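Local structure of sister chromatid cohesion protein (Chaetomium thermophilum, 5T8V) at residues Ala1032-Gly1037 with Glu1068-Arg1073; Gln1058-Gln1063 with Leu1126-Arg1131. The protein probably acts as a chromatin-associated cohesin loader of the SCC2/Nipped-B family, the modelled part being its C-terminal fragment of HEAT repeats. All coordinates share one frame; numbering follows the deposited sequence.

Interaction 1: Ala1032-Gly1037 with Glu1068-Arg1073; sequences ALDCVG and ETMVLR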
ATOM      1  N   ALA A1032     -43.652  23.236 -37.564  1.00 38.15           N
ATOM      2  CA  ALA A1032     -44.510  24.336 -37.133  1.00 39.12           C
ATOM      3  C   ALA A1032     -44.395  24.555 -35.630  1.00 39.13           C
ATOM      4  O   ALA A1032     -44.130  25.673 -35.168  1.00 39.49           O
ATOM      5  CB  ALA A1032     -45.961  24.055 -37.525  1.00 40.51           C
ATOM      6  N   LEU A1033     -44.589  23.489 -34.849  1.00 41.50           N
ATOM      7  CA  LEU A1033     -44.448  23.595 -33.402  1.00 40.79           C
ATOM      8  C   LEU A1033     -43.031  24.000 -33.019  1.00 39.28           C
ATOM      9  O   LEU A1033     -42.829  24.777 -32.078  1.00 39.13           O
ATOM     10  CB  LEU A1033     -44.837  22.273 -32.743  1.00 41.08           C
ATOM     11  CG  LEU A1033     -46.343  21.996 -32.772  1.00 42.84           C
ATOM     12  CD1 LEU A1033     -46.620  20.537 -32.480  1.00 44.06           C
ATOM     13  CD2 LEU A1033     -47.080  22.888 -31.780  1.00 43.13           C
ATOM     14  N   ASP A1034     -42.032  23.485 -33.740  1.00 41.59           N
ATOM     15  CA  ASP A1034     -40.657  23.917 -33.516  1.00 40.56           C
ATOM     16  C   ASP A1034     -40.526  25.420 -33.722  1.00 40.64           C
ATOM     17  O   ASP A1034     -39.931  26.128 -32.898  1.00 40.13           O
ATOM     18  CB  ASP A1034     -39.719  23.159 -34.458  1.00 40.66           C
ATOM     19  CG  ASP A1034     -38.260  23.301 -34.071  1.00 41.17           C
ATOM     20  OD1 ASP A1034     -37.938  24.191 -33.256  1.00 41.68           O
ATOM     21  OD2 ASP A1034     -37.429  22.523 -34.589  1.00 41.49           O
ATOM     22  N   CYS A1035     -41.090  25.928 -34.818  1.00 41.17           N
ATOM     23  CA  CYS A1035     -41.029  27.356 -35.109  1.00 41.39           C
ATOM     24  C   CYS A1035     -41.661  28.174 -33.988  1.00 42.24           C
ATOM     25  O   CYS A1035     -41.011  29.041 -33.390  1.00 42.49           O
ATOM     26  CB  CYS A1035     -41.721  27.634 -36.444  1.00 41.76           C
ATOM     27  SG  CYS A1035     -41.962  29.380 -36.818  1.00 42.68           S
ATOM     28  N   VAL A1036     -42.936  27.913 -33.686  1.00 44.35           N
ATOM     29  CA  VAL A1036     -43.616  28.691 -32.650  1.00 46.00           C
ATOM     30  C   VAL A1036     -42.889  28.577 -31.316  1.00 46.10           C
ATOM     31  O   VAL A1036     -42.902  29.519 -30.514  1.00 47.11           O
ATOM     32  CB  VAL A1036     -45.089  28.254 -32.522  1.00 47.77           C
ATOM     33  CG1 VAL A1036     -45.181  26.796 -32.150  1.00 46.98           C
ATOM     34  CG2 VAL A1036     -45.816  29.112 -31.497  1.00 49.97           C
ATOM     35  N   GLY A1037     -42.263  27.431 -31.045  1.00 34.42           N
ATOM     36  CA  GLY A1037     -41.498  27.296 -29.815  1.00 34.05           C
ATOM     37  C   GLY A1037     -40.280  28.201 -29.795  1.00 34.30           C
ATOM     38  O   GLY A1037     -40.026  28.905 -28.810  1.00 34.83           O
ATOM     39  N   GLU A1068     -44.194  16.773 -28.911  1.00 53.94           N
ATOM     40  CA  GLU A1068     -44.223  17.247 -27.533  1.00 51.74           C
ATOM     41  C   GLU A1068     -42.822  17.484 -26.988  1.00 47.70           C
ATOM     42  O   GLU A1068     -42.662  18.255 -26.034  1.00 46.15           O
ATOM     43  CB  GLU A1068     -44.990  16.266 -26.634  1.00 53.45           C
ATOM     44  CG  GLU A1068     -44.273  14.974 -26.292  1.00 53.76           C
ATOM     45  CD  GLU A1068     -45.172  13.997 -25.548  1.00 54.80           C
ATOM     46  OE1 GLU A1068     -46.352  14.333 -25.312  1.00 55.55           O
ATOM     47  OE2 GLU A1068     -44.703  12.894 -25.198  1.00 54.69           O
ATOM     48  N   THR A1069     -41.806  16.849 -27.581  1.00 52.72           N
ATOM     49  CA  THR A1069     -40.435  17.307 -27.383  1.00 50.13           C
ATOM     50  C   THR A1069     -40.267  18.724 -27.912  1.00 49.34           C
ATOM     51  O   THR A1069     -39.594  19.554 -27.289  1.00 49.19           O
ATOM     52  CB  THR A1069     -39.450  16.362 -28.075  1.00 48.90           C
ATOM     53  OG1 THR A1069     -39.586  15.040 -27.540  1.00 49.16           O
ATOM     54  CG2 THR A1069     -38.010  16.836 -27.890  1.00 47.78           C
ATOM     55  N   MET A1070     -40.881  19.021 -29.062  1.00 44.18           N
ATOM     56  CA  MET A1070     -40.829  20.381 -29.597  1.00 43.15           C
ATOM     57  C   MET A1070     -41.353  21.405 -28.594  1.00 41.85           C
ATOM     58  O   MET A1070     -40.869  22.542 -28.562  1.00 40.80           O
ATOM     59  CB  MET A1070     -41.625  20.461 -30.899  1.00 44.64           C
ATOM     60  CG  MET A1070     -41.075  19.596 -32.032  1.00 44.65           C
ATOM     61  SD  MET A1070     -39.444  20.110 -32.606  1.00 43.07           S
ATOM     62  CE  MET A1070     -38.362  19.083 -31.610  1.00 42.08           C
ATOM     63  N   VAL A1071     -42.333  21.029 -27.773  1.00 39.04           N
ATOM     64  CA  VAL A1071     -42.867  21.943 -26.767  1.00 38.25           C
ATOM     65  C   VAL A1071     -41.980  21.957 -25.527  1.00 37.49           C
ATOM     66  O   VAL A1071     -41.663  23.022 -24.978  1.00 37.17           O
ATOM     67  CB  VAL A1071     -44.316  21.550 -26.418  1.00 39.27           C
ATOM     68  CG1 VAL A1071     -44.907  22.509 -25.387  1.00 40.04           C
ATOM     69  CG2 VAL A1071     -45.182  21.512 -27.673  1.00 39.72           C
ATOM     70  N   LEU A1072     -41.569  20.773 -25.063  1.00 38.90           N
ATOM     71  CA  LEU A1072     -40.784  20.692 -23.837  1.00 37.85           C
ATOM     72  C   LEU A1072     -39.463  21.437 -23.972  1.00 37.22           C
ATOM     73  O   LEU A1072     -38.996  22.059 -23.013  1.00 37.55           O
ATOM     74  CB  LEU A1072     -40.533  19.229 -23.467  1.00 36.01           C
ATOM     75  CG  LEU A1072     -41.744  18.434 -22.975  1.00 37.07           C
ATOM     76  CD1 LEU A1072     -41.382  16.965 -22.825  1.00 37.10           C
ATOM     77  CD2 LEU A1072     -42.268  18.993 -21.659  1.00 37.76           C
ATOM     78  N   ARG A1073     -38.839  21.382 -25.149  1.00 37.11           N
ATOM     79  CA  ARG A1073     -37.572  22.083 -25.335  1.00 36.68           C
ATOM     80  C   ARG A1073     -37.768  23.592 -25.268  1.00 36.45           C
ATOM     81  O   ARG A1073     -36.956  24.306 -24.663  1.00 36.79           O
ATOM     82  CB  ARG A1073     -36.937  21.671 -26.662  1.00 37.19           C
ATOM     83  CG  ARG A1073     -36.383  20.255 -26.646  1.00 38.38           C
ATOM     84  CD  ARG A1073     -35.862  19.823 -28.004  1.00 40.32           C
ATOM     85  NE  ARG A1073     -35.171  18.536 -27.931  1.00 42.13           N
ATOM     86  CZ  ARG A1073     -34.704  17.871 -28.983  1.00 43.82           C
ATOM     87  NH1 ARG A1073     -34.851  18.361 -30.208  1.00 44.53           N
ATOM     88  NH2 ARG A1073     -34.089  16.709 -28.812  1.00 44.61           N
TER
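Asp1034 and Met1070 mark the closest backbone approach of 1032-1037 to 1068-1073, their CA atoms 5.3 Å apart where two helical segments run side by side in the same general direction. Gly1037 presents no side chain to Met1070, where a CB would point at its carbonyl, and its own O accepts a hydrogen bond from Ser1074 OG, one residue beyond 1068-1073. No hydrogen bond joins the two segments themselves. Met1070 has the largest share of the buried surface and takes part in both side-chain contacts. Its CB lies 4.1 Å from Leu1033 CB, an apolar contact at the roots of the two side chains. With CG anti to the carbonyl carbon (chi1 -63°) and further bends at chi2 and chi3, the thioether folds across Asp1034, SD lying 3.6 Å from Asp1034 CB. The sulfur touches this side chain from its CB to its carboxylate, Met1070 SD being 3.7 Å from Asp1034 OD2. That same oxygen forms a salt bridge with Arg919, so it meets the methionine while its charge is paired. This is helix-to-helix packing in an alpha-helical repeat protein. Helix 1050-1062 closes on the pair through Val1059, which meets Leu1033 and Glu1068, while helix 1009-1016 backs Ala1032, Cys1035 and Val1036, and helices 1115-1133 and 1139-1154 cover Leu1072.

Interaction 2: Gln1058-Gln1063 with Leu1126-Arg1131; sequences QVFDDQ and LKDITR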
ATOM      1  N   GLN A1058     -53.242  20.547 -27.362  1.00 59.96           N
ATOM      2  CA  GLN A1058     -53.485  19.519 -28.369  1.00 61.11           C
ATOM      3  C   GLN A1058     -52.310  18.553 -28.453  1.00 58.39           C
ATOM      4  O   GLN A1058     -52.499  17.334 -28.534  1.00 60.08           O
ATOM      5  CB  GLN A1058     -53.742  20.172 -29.727  1.00 61.68           C
ATOM      6  CG  GLN A1058     -54.244  19.214 -30.800  1.00 63.67           C
ATOM      7  CD  GLN A1058     -55.571  18.562 -30.446  1.00 67.28           C
ATOM      8  OE1 GLN A1058     -55.794  17.390 -30.747  1.00 67.66           O
ATOM      9  NE2 GLN A1058     -56.462  19.318 -29.813  1.00 70.10           N
ATOM     10  N   VAL A1059     -51.085  19.083 -28.428  1.00 39.24           N
ATOM     11  CA  VAL A1059     -49.892  18.241 -28.473  1.00 38.09           C
ATOM     12  C   VAL A1059     -49.900  17.259 -27.310  1.00 38.40           C
ATOM     13  O   VAL A1059     -49.812  16.038 -27.498  1.00 38.75           O
ATOM     14  CB  VAL A1059     -48.624  19.113 -28.463  1.00 36.67           C
ATOM     15  CG1 VAL A1059     -47.389  18.296 -28.099  1.00 35.72           C
ATOM     16  CG2 VAL A1059     -48.429  19.777 -29.815  1.00 36.42           C
ATOM     17  N   PHE A1060     -50.000  17.781 -26.085  1.00 46.43           N
ATOM     18  CA  PHE A1060     -49.959  16.914 -24.914  1.00 46.05           C
ATOM     19  C   PHE A1060     -51.101  15.907 -24.918  1.00 49.73           C
ATOM     20  O   PHE A1060     -50.934  14.779 -24.440  1.00 50.73           O
ATOM     21  CB  PHE A1060     -49.990  17.757 -23.639  1.00 44.24           C
ATOM     22  CG  PHE A1060     -48.741  18.563 -23.416  1.00 40.99           C
ATOM     23  CD1 PHE A1060     -47.496  17.956 -23.431  1.00 39.14           C
ATOM     24  CD2 PHE A1060     -48.811  19.929 -23.199  1.00 40.65           C
ATOM     25  CE1 PHE A1060     -46.347  18.694 -23.228  1.00 37.33           C
ATOM     26  CE2 PHE A1060     -47.664  20.673 -22.997  1.00 37.12           C
ATOM     27  CZ  PHE A1060     -46.431  20.055 -23.010  1.00 36.69           C
ATOM     28  N   ASP A1061     -52.262  16.285 -25.457  1.00 50.38           N
ATOM     29  CA  ASP A1061     -53.377  15.347 -25.534  1.00 53.40           C
ATOM     30  C   ASP A1061     -53.085  14.223 -26.520  1.00 53.73           C
ATOM     31  O   ASP A1061     -53.375  13.054 -26.241  1.00 54.32           O
ATOM     32  CB  ASP A1061     -54.660  16.082 -25.928  1.00 55.69           C
ATOM     33  CG  ASP A1061     -55.205  16.952 -24.811  1.00 56.48           C
ATOM     34  OD1 ASP A1061     -54.889  16.680 -23.633  1.00 55.72           O
ATOM     35  OD2 ASP A1061     -55.957  17.904 -25.110  1.00 57.65           O
ATOM     36  N   ASP A1062     -52.508  14.555 -27.677  1.00 52.81           N
ATOM     37  CA  ASP A1062     -52.212  13.537 -28.680  1.00 53.58           C
ATOM     38  C   ASP A1062     -51.159  12.543 -28.205  1.00 53.40           C
ATOM     39  O   ASP A1062     -51.068  11.445 -28.766  1.00 53.89           O
ATOM     40  CB  ASP A1062     -51.751  14.203 -29.977  1.00 52.55           C
ATOM     41  CG  ASP A1062     -52.851  15.010 -30.638  1.00 53.99           C
ATOM     42  OD1 ASP A1062     -53.832  15.355 -29.946  1.00 55.16           O
ATOM     43  OD2 ASP A1062     -52.735  15.304 -31.848  1.00 53.84           O
ATOM     44  N   GLN A1063     -50.367  12.898 -27.192  1.00 67.44           N
ATOM     45  CA  GLN A1063     -49.348  12.003 -26.641  1.00 66.33           C
ATOM     46  C   GLN A1063     -48.367  11.544 -27.719  1.00 65.47           C
ATOM     47  O   GLN A1063     -47.972  10.377 -27.768  1.00 65.75           O
ATOM     48  CB  GLN A1063     -49.990  10.800 -25.944  1.00 67.99           C
ATOM     49  CG  GLN A1063     -50.616  11.121 -24.596  1.00 68.69           C
ATOM     50  CD  GLN A1063     -51.110   9.882 -23.875  1.00 71.10           C
ATOM     51  OE1 GLN A1063     -51.411   8.865 -24.500  1.00 73.76           O
ATOM     52  NE2 GLN A1063     -51.186   9.958 -22.553  1.00 70.29           N
ATOM     53  N   LEU A1126     -48.607  21.759 -16.021  1.00 48.54           N
ATOM     54  CA  LEU A1126     -47.924  20.991 -14.984  1.00 47.94           C
ATOM     55  C   LEU A1126     -48.322  19.520 -15.031  1.00 47.66           C
ATOM     56  O   LEU A1126     -47.462  18.632 -14.993  1.00 46.13           O
ATOM     57  CB  LEU A1126     -48.228  21.578 -13.605  1.00 49.54           C
ATOM     58  CG  LEU A1126     -47.546  20.873 -12.427  1.00 48.73           C
ATOM     59  CD1 LEU A1126     -46.033  21.017 -12.510  1.00 47.12           C
ATOM     60  CD2 LEU A1126     -48.064  21.411 -11.107  1.00 49.95           C
ATOM     61  N   LYS A1127     -49.626  19.241 -15.107  1.00 57.43           N
ATOM     62  CA  LYS A1127     -50.085  17.856 -15.108  1.00 58.29           C
ATOM     63  C   LYS A1127     -49.467  17.068 -16.257  1.00 56.23           C
ATOM     64  O   LYS A1127     -49.004  15.937 -16.070  1.00 55.22           O
ATOM     65  CB  LYS A1127     -51.610  17.812 -15.188  1.00 61.67           C
ATOM     66  CG  LYS A1127     -52.309  18.467 -14.005  1.00 64.98           C
ATOM     67  CD  LYS A1127     -53.822  18.440 -14.165  1.00 68.84           C
ATOM     68  CE  LYS A1127     -54.525  19.050 -12.962  1.00 70.49           C
ATOM     69  NZ  LYS A1127     -56.009  19.040 -13.114  1.00 73.00           N
ATOM     70  N   ASP A1128     -49.443  17.655 -17.455  1.00 56.62           N
ATOM     71  CA  ASP A1128     -48.918  16.949 -18.619  1.00 54.84           C
ATOM     72  C   ASP A1128     -47.420  16.707 -18.486  1.00 52.40           C
ATOM     73  O   ASP A1128     -46.939  15.589 -18.719  1.00 51.65           O
ATOM     74  CB  ASP A1128     -49.224  17.740 -19.890  1.00 54.99           C
ATOM     75  CG  ASP A1128     -50.706  17.982 -20.080  1.00 57.97           C
ATOM     76  OD1 ASP A1128     -51.380  17.107 -20.663  1.00 59.27           O
ATOM     77  OD2 ASP A1128     -51.197  19.045 -19.643  1.00 59.35           O
ATOM     78  N   ILE A1129     -46.663  17.739 -18.108  1.00 49.75           N
ATOM     79  CA  ILE A1129     -45.217  17.567 -17.993  1.00 48.30           C
ATOM     80  C   ILE A1129     -44.902  16.521 -16.933  1.00 48.36           C
ATOM     81  O   ILE A1129     -43.994  15.696 -17.101  1.00 48.24           O
ATOM     82  CB  ILE A1129     -44.522  18.907 -17.688  1.00 48.01           C
ATOM     83  CG1 ILE A1129     -44.992  20.014 -18.638  1.00 47.86           C
ATOM     84  CG2 ILE A1129     -43.020  18.746 -17.859  1.00 47.44           C
ATOM     85  CD1 ILE A1129     -44.590  21.405 -18.195  1.00 47.54           C
ATOM     86  N   THR A1130     -45.652  16.531 -15.829  1.00 40.74           N
ATOM     87  CA  THR A1130     -45.505  15.489 -14.818  1.00 41.05           C
ATOM     88  C   THR A1130     -45.749  14.112 -15.423  1.00 41.52           C
ATOM     89  O   THR A1130     -44.948  13.189 -15.236  1.00 41.02           O
ATOM     90  CB  THR A1130     -46.471  15.744 -13.656  1.00 42.53           C
ATOM     91  OG1 THR A1130     -46.162  16.999 -13.035  1.00 42.34           O
ATOM     92  CG2 THR A1130     -46.379  14.631 -12.610  1.00 42.56           C
ATOM     93  N   ARG A1131     -46.856  13.956 -16.154  1.00 47.97           N
ATOM     94  CA  ARG A1131     -47.150  12.678 -16.795  1.00 49.38           C
ATOM     95  C   ARG A1131     -45.969  12.200 -17.630  1.00 48.88           C
ATOM     96  O   ARG A1131     -45.531  11.052 -17.506  1.00 49.40           O
ATOM     97  CB  ARG A1131     -48.402  12.800 -17.664  1.00 51.26           C
ATOM     98  CG  ARG A1131     -48.773  11.515 -18.403  1.00 52.99           C
ATOM     99  CD  ARG A1131     -49.911  11.733 -19.382  1.00 55.28           C
ATOM    100  NE  ARG A1131     -49.606  12.784 -20.351  1.00 55.63           N
ATOM    101  CZ  ARG A1131     -48.772  12.642 -21.378  1.00 55.44           C
ATOM    102  NH1 ARG A1131     -48.142  11.490 -21.578  1.00 55.38           N
ATOM    103  NH2 ARG A1131     -48.562  13.658 -22.205  1.00 54.39           N
TER
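Phe1060 and Asp1128 make the CH-pi part of the contact, which packs helix 1050-1062 on helix 1115-1133 in the HEAT-repeat array, within the family's cohesion C-terminus region on the latter side. Asp1128 CB sits over one face of the Phe1060 ring, 4.0 Å from its centroid and offset toward the rim. The carboxylate lies only 19° from the ring plane, with Asp1128 OD1 3.3 Å from Phe1060 CB. The far end of the ring packs on Val1071 of helix 1065-1086, and Phe1125 is a further aromatic neighbour. The second kind is an oblique contact over one face of the Arg1131 guanidinium. Gln1063, the first residue to leave the helix, with positive phi, extends its chain to bring CG and NE2 there, NE2 being 3.5 Å from Arg1131 NH1; amide and guanidinium planes are inclined by 49°. Electrostatics come third. Arg1131 NH2 lies 3.4 Å from Phe1060 O, too poorly angled for a hydrogen bond, and forms a long, weak ion pair with Glu1068. With an alanine in place of Arg1131, Gln1063 would probably lose the guanidinium face it rests on, and Glu1068 its distant positive partner. Lacking any direct hydrogen bond, the contact rests mainly on van der Waals and CH-pi contact, with the arginine probably adding favourable electrostatics near the C-terminal end of helix 1050-1062, where backbone carbonyls gather.

In the fold
From the N terminus, helix 1026-1042 comes first, then helix 1050-1062, helix 1065-1086 and helix 1115-1133. Interaction 1 joins the first to the third and closes a loop of 30 residues that includes helix 1050-1062. Interaction 2 joins the second to the fourth, closing a longer loop that holds helix 1065-1086 and the unmodelled residues 1088-1111. Their segments alternate, so the loops cross rather than nest. The centres lie about 13 Å apart, bridged by Leu1033 and Glu1068 packing against Val1059, by Val1071 against Phe1060, and by the long, weak Glu1068-Arg1131 ion pair. Together they tie four successive helices of the helical-repeat array into one packed group, well away from the centre of the elongated chain.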